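Local coordinates for protein QdtA (Thermoanaerobacterium thermosaccharolyticum, PDB 4ZU5) that belongs to the WxcM-like family of the cupin clan, with a double-stranded beta-helix fold, and binds thymidine in this model, at residues N4-F10 and S86-G92; V36-K41 and C106-V110; V67-I73 and V95-D101. All coordinates share one frame. Residues are numbered along the deposited sequence.

Interaction 1: residues N4-F10 and S86-G92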
loop_
_atom_site.group_PDB
_atom_site.type_symbol
_atom_site.label_atom_id
_atom_site.label_comp_id
_atom_site.label_asym_id
_atom_site.label_seq_id
_atom_site.Cartn_x
_atom_site.Cartn_y
_atom_site.Cartn_z
ATOM N N ASN A 4 -1.372 15.418 -16.996
ATOM C CA ASN A 4 -2.006 14.985 -15.756
ATOM C C ASN A 4 -1.482 13.633 -15.281
ATOM O O ASN A 4 -2.158 12.895 -14.542
ATOM C CB ASN A 4 -3.533 15.007 -15.830
ATOM C CG ASN A 4 -4.104 16.403 -16.075
ATOM O OD1 ASN A 4 -3.384 17.410 -16.325
ATOM N ND2 ASN A 4 -5.415 16.486 -15.960
ATOM N N VAL A 5 -0.262 13.343 -15.675
ATOM C CA VAL A 5 0.398 12.096 -15.337
ATOM C C VAL A 5 1.858 12.337 -15.025
ATOM O O VAL A 5 2.475 13.166 -15.683
ATOM C CB VAL A 5 0.251 11.110 -16.524
ATOM C CG1 VAL A 5 1.022 9.826 -16.275
ATOM C CG2 VAL A 5 -1.210 10.771 -16.702
ATOM N N ALA A 6 2.448 11.583 -14.091
ATOM C CA ALA A 6 3.880 11.665 -13.827
ATOM C C ALA A 6 4.342 10.369 -13.214
ATOM O O ALA A 6 3.579 9.674 -12.559
ATOM C CB ALA A 6 4.262 12.781 -12.877
ATOM N N LEU A 7 5.629 10.155 -13.394
ATOM C CA LEU A 7 6.377 9.177 -12.631
ATOM C C LEU A 7 7.041 9.833 -11.462
ATOM O O LEU A 7 7.885 10.744 -11.592
ATOM C CB LEU A 7 7.387 8.485 -13.528
ATOM C CG LEU A 7 6.712 7.578 -14.536
ATOM C CD1 LEU A 7 7.773 7.222 -15.572
ATOM C CD2 LEU A 7 6.122 6.317 -13.945
ATOM N N ILE A 8 6.788 9.266 -10.300
ATOM C CA ILE A 8 7.329 9.770 -9.073
ATOM C C ILE A 8 8.293 8.760 -8.466
ATOM O O ILE A 8 8.004 7.566 -8.440
ATOM C CB ILE A 8 6.207 10.000 -8.076
ATOM C CG1 ILE A 8 5.373 11.212 -8.461
ATOM C CG2 ILE A 8 6.807 10.316 -6.710
ATOM C CD1 ILE A 8 4.194 11.275 -7.480
ATOM N N LYS A 9 9.434 9.233 -8.014
ATOM C CA LYS A 9 10.452 8.336 -7.505
ATOM C C LYS A 9 10.467 8.435 -6.006
ATOM O O LYS A 9 10.494 9.503 -5.426
ATOM C CB LYS A 9 11.840 8.658 -8.112
ATOM C CG LYS A 9 12.994 7.783 -7.616
ATOM C CD LYS A 9 12.943 6.462 -8.369
ATOM C CE LYS A 9 14.150 5.595 -8.097
ATOM N NZ LYS A 9 14.092 5.163 -6.695
ATOM N N PHE A 10 10.417 7.283 -5.362
ATOM C CA PHE A 10 10.465 7.175 -3.921
ATOM C C PHE A 10 11.853 6.702 -3.473
ATOM O O PHE A 10 12.625 6.209 -4.283
ATOM C CB PHE A 10 9.370 6.187 -3.472
ATOM C CG PHE A 10 7.991 6.597 -3.890
ATOM C CD1 PHE A 10 7.179 5.732 -4.606
ATOM C CD2 PHE A 10 7.510 7.842 -3.589
ATOM C CE1 PHE A 10 5.896 6.102 -4.993
ATOM C CE2 PHE A 10 6.245 8.247 -3.992
ATOM C CZ PHE A 10 5.434 7.382 -4.695
ATOM N N SER A 86 9.794 1.264 -6.153
ATOM C CA SER A 86 10.162 2.624 -5.737
ATOM C C SER A 86 9.740 3.686 -6.696
ATOM O O SER A 86 10.186 4.843 -6.553
ATOM C CB SER A 86 11.681 2.744 -5.581
ATOM O OG SER A 86 12.335 2.562 -6.829
ATOM N N VAL A 87 8.923 3.322 -7.663
ATOM C CA VAL A 87 8.392 4.267 -8.664
ATOM C C VAL A 87 6.865 4.249 -8.651
ATOM O O VAL A 87 6.228 3.198 -8.765
ATOM C CB VAL A 87 8.893 3.935 -10.073
ATOM C CG1 VAL A 87 8.195 4.744 -11.152
ATOM C CG2 VAL A 87 10.401 4.149 -10.131
ATOM N N GLY A 88 6.264 5.423 -8.493
ATOM C CA GLY A 88 4.814 5.547 -8.548
ATOM C C GLY A 88 4.358 6.281 -9.798
ATOM O O GLY A 88 5.061 7.195 -10.282
ATOM N N LEU A 89 3.159 5.939 -10.242
ATOM C CA LEU A 89 2.528 6.608 -11.383
ATOM C C LEU A 89 1.408 7.458 -10.827
ATOM O O LEU A 89 0.356 6.967 -10.410
ATOM C CB LEU A 89 2.035 5.594 -12.418
ATOM C CG LEU A 89 1.318 6.169 -13.644
ATOM C CD1 LEU A 89 2.347 6.866 -14.490
ATOM C CD2 LEU A 89 0.688 5.019 -14.401
ATOM N N TYR A 90 1.635 8.759 -10.872
ATOM C CA TYR A 90 0.607 9.729 -10.504
ATOM C C TYR A 90 -0.315 9.929 -11.661
ATOM O O TYR A 90 0.115 10.178 -12.798
ATOM C CB TYR A 90 1.247 11.082 -10.214
ATOM C CG TYR A 90 0.268 12.238 -10.100
ATOM C CD1 TYR A 90 -0.607 12.348 -9.038
ATOM C CD2 TYR A 90 0.148 13.164 -11.109
ATOM C CE1 TYR A 90 -1.581 13.346 -9.019
ATOM C CE2 TYR A 90 -0.799 14.169 -11.081
ATOM C CZ TYR A 90 -1.650 14.283 -10.012
ATOM O OH TYR A 90 -2.582 15.333 -10.032
ATOM N N ILE A 91 -1.597 9.870 -11.352
ATOM C CA ILE A 91 -2.627 10.103 -12.347
ATOM C C ILE A 91 -3.629 11.075 -11.799
ATOM O O ILE A 91 -4.351 10.772 -10.884
ATOM C CB ILE A 91 -3.385 8.814 -12.756
ATOM C CG1 ILE A 91 -2.407 7.768 -13.265
ATOM C CG2 ILE A 91 -4.431 9.125 -13.828
ATOM C CD1 ILE A 91 -3.018 6.391 -13.463
ATOM N N GLY A 92 -3.713 12.225 -12.440
ATOM C CA GLY A 92 -4.671 13.231 -12.112
ATOM C C GLY A 92 -6.021 13.111 -12.795
ATOM O O GLY A 92 -6.352 12.065 -13.305
#
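This is an antiparallel strand pairing at the margin of one sheet of the cupin beta-sandwich: strand 5-9 is one of its two outermost strands within the chain and hydrogen-bonds along strand 87-91, whose other edge is held by strand 58-64. The two segments run at 154° with axes 4.6 Å apart. Ala6 and Tyr90 form one hydrogen-bonded pair (Ala6 N to Tyr90 O 3.0 Å, Tyr90 N to Ala6 O 2.7 Å), and Ile8 and Gly88 the next (Ile8 N to Gly88 O 2.7 Å, Gly88 N to Ile8 O 2.8 Å). One further hydrogen bond extends the ladder at each end, Gly92 N to Asn4 O and Phe10 N to Ser86 O, each 2.7 Å. On one face Val5 CG1 meets Leu89 CD1 at 3.7 Å; Val5, Leu89 and Ile91 also pack on strand 67-73 of the facing sheet. On the other, Ile8 CD1 rests 4.0 Å from Tyr90 CB, and Phe10 CE1 comes 3.6 Å from Gly88 N, where a beta-carbon on Gly88 would clash with the ring. Ser86 OG, already bonded to Asp84, accepts from Lys9 NZ at 3.1 Å, and that ammonium also reaches Phe10 O at 3.0 Å.

Interaction 2: residues V36-K41 and C106-V110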
loop_
_atom_site.group_PDB
_atom_site.type_symbol
_atom_site.label_atom_id
_atom_site.label_comp_id
_atom_site.label_asym_id
_atom_site.label_seq_id
_atom_site.Cartn_x
_atom_site.Cartn_y
_atom_site.Cartn_z
ATOM N N VAL A 36 -6.477 3.522 0.429
ATOM C CA VAL A 36 -5.597 2.703 -0.377
ATOM C C VAL A 36 -6.404 1.504 -0.823
ATOM O O VAL A 36 -7.433 1.146 -0.233
ATOM C CB VAL A 36 -4.308 2.237 0.299
ATOM C CG1 VAL A 36 -3.462 3.336 0.923
ATOM C CG2 VAL A 36 -4.611 1.174 1.306
ATOM N N TYR A 37 -6.025 0.977 -1.975
ATOM C CA TYR A 37 -6.486 -0.321 -2.358
ATOM C C TYR A 37 -5.468 -1.056 -3.153
ATOM O O TYR A 37 -4.533 -0.474 -3.687
ATOM C CB TYR A 37 -7.831 -0.242 -3.082
ATOM C CG TYR A 37 -7.859 0.510 -4.389
ATOM C CD1 TYR A 37 -7.610 -0.134 -5.559
ATOM C CD2 TYR A 37 -8.146 1.866 -4.448
ATOM C CE1 TYR A 37 -7.647 0.518 -6.772
ATOM C CE2 TYR A 37 -8.197 2.538 -5.664
ATOM C CZ TYR A 37 -7.978 1.833 -6.827
ATOM O OH TYR A 37 -7.985 2.453 -8.039
ATOM N N TYR A 38 -5.600 -2.374 -3.197
ATOM C CA TYR A 38 -4.605 -3.128 -3.935
ATOM C C TYR A 38 -5.245 -4.282 -4.711
ATOM O O TYR A 38 -6.282 -4.852 -4.252
ATOM C CB TYR A 38 -3.512 -3.672 -2.994
ATOM C CG TYR A 38 -3.991 -4.049 -1.619
ATOM C CD1 TYR A 38 -4.394 -5.346 -1.344
ATOM C CD2 TYR A 38 -3.916 -3.145 -0.544
ATOM C CE1 TYR A 38 -4.843 -5.716 -0.088
ATOM C CE2 TYR A 38 -4.332 -3.528 0.728
ATOM C CZ TYR A 38 -4.805 -4.822 0.940
ATOM O OH TYR A 38 -5.191 -5.285 2.185
ATOM N N ILE A 39 -4.601 -4.637 -5.832
ATOM C CA ILE A 39 -5.103 -5.627 -6.771
ATOM C C ILE A 39 -4.104 -6.765 -6.865
ATOM O O ILE A 39 -2.901 -6.561 -7.054
ATOM C CB ILE A 39 -5.372 -4.982 -8.140
ATOM C CG1 ILE A 39 -6.512 -3.975 -7.983
ATOM C CG2 ILE A 39 -5.760 -6.028 -9.174
ATOM C CD1 ILE A 39 -6.519 -2.875 -9.007
ATOM N N THR A 40 -4.603 -7.977 -6.649
ATOM C CA THR A 40 -3.776 -9.169 -6.678
ATOM C C THR A 40 -4.531 -10.284 -7.446
ATOM O O THR A 40 -5.716 -10.178 -7.757
ATOM C CB THR A 40 -3.525 -9.692 -5.253
ATOM O OG1 THR A 40 -4.806 -9.951 -4.640
ATOM C CG2 THR A 40 -2.738 -8.668 -4.416
ATOM N N LYS A 41 -3.768 -11.295 -7.832
ATOM C CA LYS A 41 -4.291 -12.548 -8.358
ATOM C C LYS A 41 -5.049 -12.291 -9.670
ATOM O O LYS A 41 -6.077 -12.899 -9.929
ATOM C CB LYS A 41 -5.094 -13.303 -7.266
ATOM C CG LYS A 41 -4.210 -13.771 -6.116
ATOM C CD LYS A 41 -4.912 -14.577 -5.020
ATOM C CE LYS A 41 -5.717 -13.676 -4.077
ATOM N NZ LYS A 41 -4.952 -12.528 -3.459
ATOM N N CYS A 106 1.776 -10.568 -9.315
ATOM C CA CYS A 106 1.751 -9.091 -9.354
ATOM C C CYS A 106 0.892 -8.517 -8.235
ATOM O O CYS A 106 -0.180 -9.033 -7.924
ATOM C CB CYS A 106 1.176 -8.608 -10.665
ATOM S SG CYS A 106 1.259 -6.810 -10.926
ATOM N N VAL A 107 1.312 -7.368 -7.729
ATOM C CA VAL A 107 0.570 -6.643 -6.713
ATOM C C VAL A 107 0.597 -5.180 -7.128
ATOM O O VAL A 107 1.690 -4.622 -7.247
ATOM C CB VAL A 107 1.294 -6.668 -5.367
ATOM C CG1 VAL A 107 0.615 -5.733 -4.412
ATOM C CG2 VAL A 107 1.388 -8.068 -4.781
ATOM N N LEU A 108 -0.562 -4.621 -7.388
ATOM C CA LEU A 108 -0.693 -3.192 -7.751
ATOM C C LEU A 108 -1.346 -2.476 -6.546
ATOM O O LEU A 108 -2.472 -2.829 -6.169
ATOM C CB LEU A 108 -1.641 -3.106 -8.923
ATOM C CG LEU A 108 -1.868 -1.696 -9.507
ATOM C CD1 LEU A 108 -0.556 -0.965 -9.736
ATOM C CD2 LEU A 108 -2.746 -1.658 -10.754
ATOM N N LEU A 109 -0.663 -1.463 -6.009
ATOM C CA LEU A 109 -1.150 -0.667 -4.900
ATOM C C LEU A 109 -1.579 0.688 -5.445
ATOM O O LEU A 109 -0.886 1.264 -6.281
ATOM C CB LEU A 109 -0.021 -0.447 -3.907
ATOM C CG LEU A 109 -0.321 0.516 -2.774
ATOM C CD1 LEU A 109 -1.366 -0.155 -1.882
ATOM C CD2 LEU A 109 0.947 0.772 -1.980
ATOM N N VAL A 110 -2.702 1.189 -4.962
ATOM C CA VAL A 110 -3.146 2.507 -5.352
ATOM C C VAL A 110 -3.346 3.322 -4.083
ATOM O O VAL A 110 -3.992 2.873 -3.168
ATOM C CB VAL A 110 -4.462 2.418 -6.143
ATOM C CG1 VAL A 110 -4.990 3.802 -6.551
ATOM C CG2 VAL A 110 -4.260 1.474 -7.351
HETATM O O HOH W 1 -0.918 -11.539 -7.182
#
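Strands 35-40 and 107-112 pair antiparallel in the cupin beta-sandwich, and this is where the sheet approaches both the thymidine pocket and the second subunit. The short segments cross at 164°, their axes 4.6 Å apart.

Four backbone hydrogen bonds hold the pair. Tyr37 and Val110 exchange two, Tyr37 N to Val110 O at 3.0 Å and Val110 N to Tyr37 O at 2.8 Å; Ile39 and Leu108 do the same, Ile39 N to Leu108 O at 2.8 Å and Leu108 N to Ile39 O at 3.1 Å. Beyond the Ile39-Leu108 pair, Lys41 N and Cys106 O are 4.2 Å apart and a water bridges them, accepting from Lys41 N at 2.9 Å and donating to Cys106 O at 2.7 Å. Lys41 NZ folds back onto Thr40 OG1 at 2.8 Å.

Among the side chains, the clearest contact is a CH-pi interaction: the p rotamer of Tyr37 brings its ring over Val110, with Val110 CB 3.7 Å from the ring centroid and 14° off the normal. Ile39 CB and Leu108 CB sit 4.2 Å apart on this face. On the opposite face, Tyr38 CD2 touches Leu109 CD1 at 4.2 Å.

The Tyr37 side chain lies about 4 Å from a bound thymidine, and its hydroxyl is hydrogen-bonded to Gln58. Leu109 and Val107 also hydrogen-bond to strand 58-64 through their backbones, while Ile39 and Leu108 pack on Met99 of strand 96-100. Beyond strand 35-40, a strand of the second subunit continues the ladder antiparallel, and Tyr38 OH is hydrogen-bonded to Pro85 O of that subunit.

Interaction 3: residues V67-I73 and V95-D101; sequences VKIRLKI and VWREMFD. Unlike the reference sequence in segment 95-101: Val95 (reference Leu).
Build extended strands 67-73 and 96-100 antiparallel at 160°, axes 4.6 Å apart, Ile69 opposite Met99 and Leu71 opposite Arg97. Three hydrogen-bonded pairs join them: Lys68 N-Phe100 O 2.9 Å and Phe100 N-Lys68 O 2.8 Å; Arg70 N-Glu98 O 2.7 Å and Glu98 N-Arg70 O 3.0 Å; Lys72 N-Trp96 O and Trp96 N-Lys72 O, both 2.9 Å. Val67, Ile69 and Leu71 hydrogen-bond through their backbones to Leu82, Ile80 and Lys78 of strand 76-82, Arg97 and Met99 to His51 and Arg48 of strand 47-53. Asp101 leaves the strand (phi/psi 53/45°); Lys68 NZ makes a salt bridge to Asp101 OD2 (2.8 Å), and a water joins Lys68 NZ (3.1 Å) to Asp101 O (2.6 Å). Phe100 (chi1 p) is sandwiched: Lys68 CB makes a CH-pi contact over one face, 3.8 Å from the centroid, and the Arg70 guanidinium stacks flat on the other, centres 4.3 Å apart. Glu98 (chi1 m) uses both oxygens, OE1 in a salt bridge to Arg70 NH1 and OE2 accepting from Trp96 NE1, each at 2.9 Å. Arg97 NH2 donates to Val95 O (2.9 Å), NH1 to Gln58. Ile69 (CD1 to Met99 CG 3.6 Å), Leu71 and Met99 turn into the sandwich of the cupin double-stranded beta-helix.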
loop_
_atom_site.group_PDB
_atom_site.type_symbol
_atom_site.label_atom_id
_atom_site.label_comp_id
_atom_site.label_asym_id
_atom_site.label_seq_id
_atom_site.Cartn_x
_atom_site.Cartn_y
_atom_site.Cartn_z
ATOM N N VAL A 67 3.091 -4.909 -14.461
ATOM C CA VAL A 67 1.768 -4.639 -14.957
ATOM C C VAL A 67 1.883 -3.410 -15.868
ATOM O O VAL A 67 2.712 -2.522 -15.645
ATOM C CB VAL A 67 0.717 -4.369 -13.849
ATOM C CG1 VAL A 67 1.156 -3.196 -12.963
ATOM C CG2 VAL A 67 -0.662 -4.104 -14.417
ATOM N N LYS A 68 1.042 -3.397 -16.880
ATOM C CA LYS A 68 1.008 -2.338 -17.871
ATOM C C LYS A 68 -0.221 -1.475 -17.710
ATOM O O LYS A 68 -1.376 -1.947 -17.583
ATOM C CB LYS A 68 1.082 -2.973 -19.285
ATOM C CG LYS A 68 2.478 -3.446 -19.676
ATOM C CD LYS A 68 2.471 -4.077 -21.061
ATOM C CE LYS A 68 3.754 -4.824 -21.330
ATOM N NZ LYS A 68 3.716 -6.117 -20.614
ATOM N N ILE A 69 0.014 -0.157 -17.710
ATOM C CA ILE A 69 -1.058 0.778 -17.526
ATOM C C ILE A 69 -1.224 1.520 -18.833
ATOM O O ILE A 69 -0.284 2.173 -19.301
ATOM C CB ILE A 69 -0.763 1.871 -16.470
ATOM C CG1 ILE A 69 -0.179 1.309 -15.191
ATOM C CG2 ILE A 69 -2.013 2.689 -16.236
ATOM C CD1 ILE A 69 -0.934 0.142 -14.611
ATOM N N ARG A 70 -2.403 1.387 -19.417
ATOM C CA ARG A 70 -2.741 2.147 -20.628
ATOM C C ARG A 70 -3.438 3.418 -20.181
ATOM O O ARG A 70 -4.500 3.367 -19.587
ATOM C CB ARG A 70 -3.645 1.319 -21.555
ATOM C CG ARG A 70 -4.276 2.064 -22.729
ATOM C CD ARG A 70 -5.162 1.160 -23.627
ATOM N NE ARG A 70 -4.443 -0.003 -24.147
ATOM C CZ ARG A 70 -4.618 -1.260 -23.751
ATOM N NH1 ARG A 70 -5.500 -1.588 -22.822
ATOM N NH2 ARG A 70 -3.856 -2.201 -24.249
ATOM N N LEU A 71 -2.814 4.560 -20.467
ATOM C CA LEU A 71 -3.330 5.854 -20.135
ATOM C C LEU A 71 -3.796 6.519 -21.416
ATOM O O LEU A 71 -3.090 6.516 -22.429
ATOM C CB LEU A 71 -2.246 6.746 -19.522
ATOM C CG LEU A 71 -1.520 6.079 -18.357
ATOM C CD1 LEU A 71 -0.176 6.746 -18.092
ATOM C CD2 LEU A 71 -2.424 6.161 -17.162
ATOM N N LYS A 72 -4.951 7.158 -21.341
ATOM C CA LYS A 72 -5.371 7.926 -22.484
ATOM C C LYS A 72 -6.216 9.141 -22.187
ATOM O O LYS A 72 -6.987 9.202 -21.234
ATOM C CB LYS A 72 -6.020 6.978 -23.492
ATOM C CG LYS A 72 -7.493 7.128 -23.747
ATOM C CD LYS A 72 -7.992 5.770 -24.213
ATOM C CE LYS A 72 -8.247 5.735 -25.714
ATOM N NZ LYS A 72 -8.839 4.396 -25.981
ATOM N N ILE A 73 -6.023 10.148 -23.027
ATOM C CA ILE A 73 -6.856 11.303 -23.059
ATOM C C ILE A 73 -7.154 11.460 -24.555
ATOM O O ILE A 73 -6.562 10.771 -25.390
ATOM C CB ILE A 73 -6.112 12.549 -22.513
ATOM C CG1 ILE A 73 -4.854 12.896 -23.332
ATOM C CG2 ILE A 73 -5.649 12.275 -21.095
ATOM C CD1 ILE A 73 -4.108 14.140 -22.858
ATOM N N VAL A 95 -8.015 11.467 -16.787
ATOM C CA VAL A 95 -7.217 10.577 -17.566
ATOM C C VAL A 95 -7.906 9.221 -17.506
ATOM O O VAL A 95 -8.269 8.777 -16.437
ATOM C CB VAL A 95 -5.830 10.453 -16.951
ATOM C CG1 VAL A 95 -5.023 9.375 -17.660
ATOM C CG2 VAL A 95 -5.080 11.794 -17.038
ATOM N N TRP A 96 -8.115 8.579 -18.658
ATOM C CA TRP A 96 -8.754 7.263 -18.709
ATOM C C TRP A 96 -7.677 6.232 -18.551
ATOM O O TRP A 96 -6.606 6.299 -19.184
ATOM C CB TRP A 96 -9.486 7.079 -20.077
ATOM C CG TRP A 96 -10.210 5.767 -20.302
ATOM C CD1 TRP A 96 -9.694 4.655 -20.870
ATOM C CD2 TRP A 96 -11.572 5.462 -20.020
ATOM N NE1 TRP A 96 -10.640 3.651 -20.932
ATOM C CE2 TRP A 96 -11.806 4.128 -20.432
ATOM C CE3 TRP A 96 -12.602 6.142 -19.406
ATOM C CZ2 TRP A 96 -13.027 3.484 -20.258
ATOM C CZ3 TRP A 96 -13.830 5.527 -19.292
ATOM C CH2 TRP A 96 -14.018 4.184 -19.685
ATOM N N ARG A 97 -7.957 5.198 -17.777
ATOM C CA ARG A 97 -6.967 4.144 -17.707
ATOM C C ARG A 97 -7.504 2.734 -17.708
ATOM O O ARG A 97 -8.636 2.479 -17.301
ATOM C CB ARG A 97 -5.994 4.358 -16.554
ATOM C CG ARG A 97 -6.418 3.770 -15.238
ATOM C CD ARG A 97 -7.749 4.353 -14.832
ATOM N NE ARG A 97 -7.791 5.817 -14.786
ATOM C CZ ARG A 97 -7.511 6.535 -13.701
ATOM N NH1 ARG A 97 -7.120 5.914 -12.595
ATOM N NH2 ARG A 97 -7.655 7.857 -13.722
ATOM N N GLU A 98 -6.648 1.859 -18.215
ATOM C CA GLU A 98 -6.822 0.394 -18.214
ATOM C C GLU A 98 -5.510 -0.258 -17.800
ATOM O O GLU A 98 -4.417 0.283 -17.992
ATOM C CB GLU A 98 -7.227 -0.042 -19.632
ATOM C CG GLU A 98 -8.514 0.602 -20.109
ATOM C CD GLU A 98 -8.719 0.538 -21.606
ATOM O OE1 GLU A 98 -7.936 -0.177 -22.245
ATOM O OE2 GLU A 98 -9.653 1.201 -22.087
ATOM N N MET A 99 -5.599 -1.432 -17.195
ATOM C CA MET A 99 -4.430 -2.114 -16.728
ATOM C C MET A 99 -4.430 -3.554 -17.240
ATOM O O MET A 99 -5.474 -4.193 -17.260
ATOM C CB MET A 99 -4.438 -2.144 -15.199
ATOM C CG MET A 99 -4.415 -0.782 -14.511
ATOM S SD MET A 99 -6.038 -0.162 -14.147
ATOM C CE MET A 99 -6.241 -0.922 -12.540
ATOM N N PHE A 100 -3.271 -4.050 -17.620
ATOM C CA PHE A 100 -3.195 -5.351 -18.305
ATOM C C PHE A 100 -1.810 -5.970 -18.231
ATOM O O PHE A 100 -0.858 -5.345 -17.743
ATOM C CB PHE A 100 -3.722 -5.184 -19.745
ATOM C CG PHE A 100 -2.791 -4.413 -20.639
ATOM C CD1 PHE A 100 -1.862 -5.072 -21.434
ATOM C CD2 PHE A 100 -2.821 -3.036 -20.660
ATOM C CE1 PHE A 100 -0.993 -4.382 -22.266
ATOM C CE2 PHE A 100 -1.953 -2.333 -21.482
ATOM C CZ PHE A 100 -1.015 -3.001 -22.252
ATOM N N ASP A 101 -1.671 -7.220 -18.686
ATOM C CA ASP A 101 -0.426 -7.940 -18.532
ATOM C C ASP A 101 0.075 -7.974 -17.097
ATOM O O ASP A 101 1.256 -7.735 -16.830
ATOM C CB ASP A 101 0.686 -7.349 -19.396
ATOM C CG ASP A 101 0.557 -7.735 -20.906
ATOM O OD1 ASP A 101 -0.431 -8.350 -21.339
ATOM O OD2 ASP A 101 1.422 -7.274 -21.657
HETATM O O HOH W 2 3.501 -6.734 -17.572
#

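How the interactions relate
Interactions 1 and 2 lie in the same sheet, at its two margins within the chain, their centres 16 Å apart and nearest atoms about 7 Å apart. Interaction 3 belongs to the facing sheet and touches both, closing the sandwich. Ile91 CD1 and Val5 CG1 of interaction 1 each lie 3.8 Å from Leu71, at CD2 and CD1 respectively. From interaction 2, Ile39 CD1 and Leu108 CD2 both approach Met99 CE at 4.0 Å, and Cys106 SG sits 3.8 Å from Val67 CB. Arg35, which immediately precedes 36-41, lines the thymidine pocket with Tyr116 and Tyr121. The Tyr37 side chain comes within about 4 Å of a bound thymidine, that of Met99 within about 9 Å of one.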